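Local atomic coordinates of MRG701 (PDB entry 5IN1), a protein that probably reads methylated histone tails through its chromodomain, as a plant MRG-family protein linked to transcription, and dimerizes through an interface new to this family. Residues E19-K24 with H35-G40. Numbering follows the deposited sequence.
Sequences EAKVQK and HVHYLG
Backbone hydrogen bonds set the register of 19-24 against 35-40, whose strands run antiparallel with 147° between their directions. Lys21 and His37 form a hydrogen-bonded pair, Lys21 N reaching His37 O at 2.9 Å and His37 N returning to Lys21 O at 3.0 Å, both donors in the carbonyl planes. Beyond the strand end, Leu39 N still meets Glu19 O on a lone pair. At the other end, between Val22 and Lys24, the pairing slips by one residue: Gln23 and Lys24 both face His35, a classic beta bulge. His35 O accepts Gln23 N at 2.7 Å, nearly along the C=O axis, and only weakly Lys24 N, whereas His35 N closes the pair on Lys24 O.

Gln23, on the bulge, directs its CB toward the opposite strand; with CG anti to the carbonyl carbon (chi1 -64°), its extended chain carries the amide across to His35, amide and ring planes 18° apart. His35 ND1 donates to Gln23 OE1 at 2.7 Å, with OE1 close to the ring plane but the donor above the amide plane. Gln23 NE2 and His37 ND1 are both taken by Asp46, which ties this hairpin of the SH3-like chromodomain barrel to the neighbouring loop.

Apolar contacts sit on the Ala20 face: Ala20 CB lies 4.3 Å from both Val36 CB and Tyr38 CD1, and Val22 CG2 meets Val36 CG1; Tyr38 OH bonds Glu47. On the other face Lys21 runs alongside His37, Lys21 NZ 3.5 Å from His37 CD2. Just past the strand end, Leu39 sends CD1 to the Glu19 carboxylate and CD2 to the Lys21 chain.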
ATOM      1  N   GLU A  19      12.059 -14.304 -14.573  1.00  4.18           N
ATOM      2  CA  GLU A  19      10.817 -14.535 -13.866  1.00  4.80           C
ATOM      3  C   GLU A  19      11.093 -14.661 -12.370  1.00  5.32           C
ATOM      4  O   GLU A  19      12.073 -15.290 -11.951  1.00  5.45           O
ATOM      5  CB  GLU A  19      10.096 -15.776 -14.392  1.00  4.35           C
ATOM      6  CG  GLU A  19       8.630 -15.758 -13.975  1.00  6.13           C
ATOM      7  CD  GLU A  19       7.793 -16.869 -14.599  1.00  6.02           C
ATOM      8  OE1 GLU A  19       8.352 -17.895 -15.035  1.00  6.24           O
ATOM      9  OE2 GLU A  19       6.550 -16.684 -14.653  1.00  8.20           O
ATOM     10  N   ALA A  20      10.222 -14.052 -11.576  1.00  5.30           N
ATOM     11  CA  ALA A  20      10.346 -14.054 -10.127  1.00  4.53           C
ATOM     12  C   ALA A  20       8.969 -14.167  -9.528  1.00  5.66           C
ATOM     13  O   ALA A  20       7.973 -13.947 -10.219  1.00  6.21           O
ATOM     14  CB  ALA A  20      11.042 -12.774  -9.632  1.00  6.95           C
ATOM     15  N   LYS A  21       8.903 -14.492  -8.244  1.00  5.71           N
ATOM     16  CA  LYS A  21       7.629 -14.477  -7.554  1.00  7.13           C
ATOM     17  C   LYS A  21       7.704 -13.576  -6.327  1.00  6.85           C
ATOM     18  O   LYS A  21       8.704 -13.543  -5.597  1.00  6.67           O
ATOM     19  CB  LYS A  21       7.203 -15.883  -7.164  1.00 10.95           C
ATOM     20  CG  LYS A  21       8.135 -16.557  -6.217  1.00 16.61           C
ATOM     21  CD  LYS A  21       7.603 -17.925  -5.831  1.00 23.11           C
ATOM     22  CE  LYS A  21       8.687 -18.769  -5.185  1.00 25.29           C
ATOM     23  NZ  LYS A  21       9.026 -19.965  -6.007  1.00 26.55           N
ATOM     24  N   VAL A  22       6.628 -12.839  -6.106  1.00  6.93           N
ATOM     25  CA  VAL A  22       6.522 -11.969  -4.942  1.00  7.09           C
ATOM     26  C   VAL A  22       6.193 -12.799  -3.702  1.00  7.47           C
ATOM     27  O   VAL A  22       5.174 -13.484  -3.670  1.00  9.70           O
ATOM     28  CB  VAL A  22       5.446 -10.895  -5.158  1.00  8.52           C
ATOM     29  CG1 VAL A  22       5.289 -10.043  -3.892  1.00  8.15           C
ATOM     30  CG2 VAL A  22       5.791 -10.041  -6.351  1.00 11.40           C
ATOM     31  N   GLN A  23       7.077 -12.757  -2.714  1.00  7.92           N
ATOM     32  CA  GLN A  23       6.905 -13.477  -1.449  1.00  8.93           C
ATOM     33  C   GLN A  23       6.139 -12.626  -0.444  1.00 10.79           C
ATOM     34  O   GLN A  23       5.320 -13.143   0.312  1.00 15.31           O
ATOM     35  CB  GLN A  23       8.257 -13.866  -0.856  1.00  8.81           C
ATOM     36  CG  GLN A  23       9.058 -14.843  -1.702  1.00 10.32           C
ATOM     37  CD  GLN A  23      10.505 -14.913  -1.269  1.00  9.95           C
ATOM     38  OE1 GLN A  23      11.172 -13.884  -1.125  1.00 11.97           O
ATOM     39  NE2 GLN A  23      11.004 -16.122  -1.056  1.00 12.85           N
ATOM     40  N   LYS A  24       6.426 -11.326  -0.427  1.00  9.12           N
ATOM     41  CA  LYS A  24       5.812 -10.386   0.512  1.00 10.85           C
ATOM     42  C   LYS A  24       5.751  -9.004  -0.123  1.00  8.73           C
ATOM     43  O   LYS A  24       6.655  -8.630  -0.863  1.00  8.44           O
ATOM     44  CB  LYS A  24       6.607 -10.348   1.826  1.00 16.57           C
ATOM     45  CG  LYS A  24       6.331 -11.546   2.742  1.00 27.18           C
ATOM     46  CD  LYS A  24       7.206 -11.577   3.995  1.00 29.16           C
ATOM     47  CE  LYS A  24       7.462 -13.021   4.445  1.00 33.07           C
ATOM     48  NZ  LYS A  24       6.798 -13.379   5.735  1.00 35.90           N
ATOM     49  N   HIS A  35       9.457  -8.453  -1.605  1.00  7.23           N
ATOM     50  CA  HIS A  35      10.503  -9.433  -1.362  1.00  7.29           C
ATOM     51  C   HIS A  35      10.272 -10.511  -2.392  1.00  7.66           C
ATOM     52  O   HIS A  35       9.219 -11.143  -2.398  1.00  8.52           O
ATOM     53  CB  HIS A  35      10.460  -9.999   0.069  1.00  9.29           C
ATOM     54  CG  HIS A  35      11.771 -10.545   0.541  1.00  9.99           C
ATOM     55  ND1 HIS A  35      12.135 -11.868   0.382  1.00 10.26           N
ATOM     56  CD2 HIS A  35      12.815  -9.946   1.172  1.00  8.86           C
ATOM     57  CE1 HIS A  35      13.338 -12.058   0.898  1.00 12.64           C
ATOM     58  NE2 HIS A  35      13.771 -10.911   1.384  1.00 11.00           N
ATOM     59  N   VAL A  36      11.239 -10.686  -3.289  1.00  6.07           N
ATOM     60  CA  VAL A  36      11.056 -11.584  -4.420  1.00  7.31           C
ATOM     61  C   VAL A  36      12.037 -12.739  -4.398  1.00  7.27           C
ATOM     62  O   VAL A  36      13.144 -12.625  -3.873  1.00  6.63           O
ATOM     63  CB  VAL A  36      11.185 -10.826  -5.767  1.00  7.11           C
ATOM     64  CG1 VAL A  36      10.109  -9.725  -5.867  1.00  8.49           C
ATOM     65  CG2 VAL A  36      12.608 -10.259  -5.979  1.00  7.75           C
ATOM     66  N   HIS A  37      11.592 -13.859  -4.969  1.00  5.70           N
ATOM     67  CA  HIS A  37      12.436 -15.012  -5.229  1.00  6.48           C
ATOM     68  C   HIS A  37      12.569 -15.167  -6.748  1.00  6.00           C
ATOM     69  O   HIS A  37      11.560 -15.158  -7.441  1.00  5.70           O
ATOM     70  CB  HIS A  37      11.838 -16.283  -4.605  1.00  8.61           C
ATOM     71  CG  HIS A  37      12.540 -17.535  -5.039  1.00  7.22           C
ATOM     72  ND1 HIS A  37      13.821 -17.829  -4.639  1.00  8.62           N
ATOM     73  CD2 HIS A  37      12.165 -18.535  -5.872  1.00  8.58           C
ATOM     74  CE1 HIS A  37      14.210 -18.962  -5.199  1.00  9.50           C
ATOM     75  NE2 HIS A  37      13.219 -19.416  -5.949  1.00  8.66           N
ATOM     76  N   TYR A  38      13.800 -15.286  -7.245  1.00  5.28           N
ATOM     77  CA  TYR A  38      14.041 -15.456  -8.670  1.00  5.64           C
ATOM     78  C   TYR A  38      13.885 -16.927  -9.003  1.00  5.43           C
ATOM     79  O   TYR A  38      14.549 -17.765  -8.389  1.00  6.67           O
ATOM     80  CB  TYR A  38      15.432 -14.934  -9.054  1.00  6.00           C
ATOM     81  CG  TYR A  38      15.598 -13.451  -8.757  1.00  7.61           C
ATOM     82  CD1 TYR A  38      15.346 -12.496  -9.740  1.00  7.70           C
ATOM     83  CD2 TYR A  38      15.979 -13.008  -7.490  1.00  6.83           C
ATOM     84  CE1 TYR A  38      15.484 -11.133  -9.466  1.00  9.23           C
ATOM     85  CE2 TYR A  38      16.134 -11.652  -7.214  1.00  9.43           C
ATOM     86  CZ  TYR A  38      15.861 -10.729  -8.197  1.00 10.23           C
ATOM     87  OH  TYR A  38      16.007  -9.383  -7.907  1.00 12.80           O
ATOM     88  N   LEU A  39      12.991 -17.250  -9.939  1.00  4.92           N
ATOM     89  CA  LEU A  39      12.640 -18.661 -10.138  1.00  6.42           C
ATOM     90  C   LEU A  39      13.840 -19.443 -10.666  1.00  7.12           C
ATOM     91  O   LEU A  39      14.471 -19.050 -11.658  1.00  6.10           O
ATOM     92  CB  LEU A  39      11.463 -18.822 -11.098  1.00  6.12           C
ATOM     93  CG  LEU A  39      10.183 -18.096 -10.697  1.00  6.17           C
ATOM     94  CD1 LEU A  39       9.023 -18.559 -11.556  1.00  8.47           C
ATOM     95  CD2 LEU A  39       9.882 -18.290  -9.209  1.00 10.33           C
ATOM     96  N   GLY A  40      14.138 -20.563 -10.004  1.00  7.15           N
ATOM     97  CA  GLY A  40      15.266 -21.401 -10.368  1.00  6.49           C
ATOM     98  C   GLY A  40      16.594 -20.973  -9.762  1.00  7.80           C
ATOM     99  O   GLY A  40      17.599 -21.665  -9.948  1.00  9.75           O
TER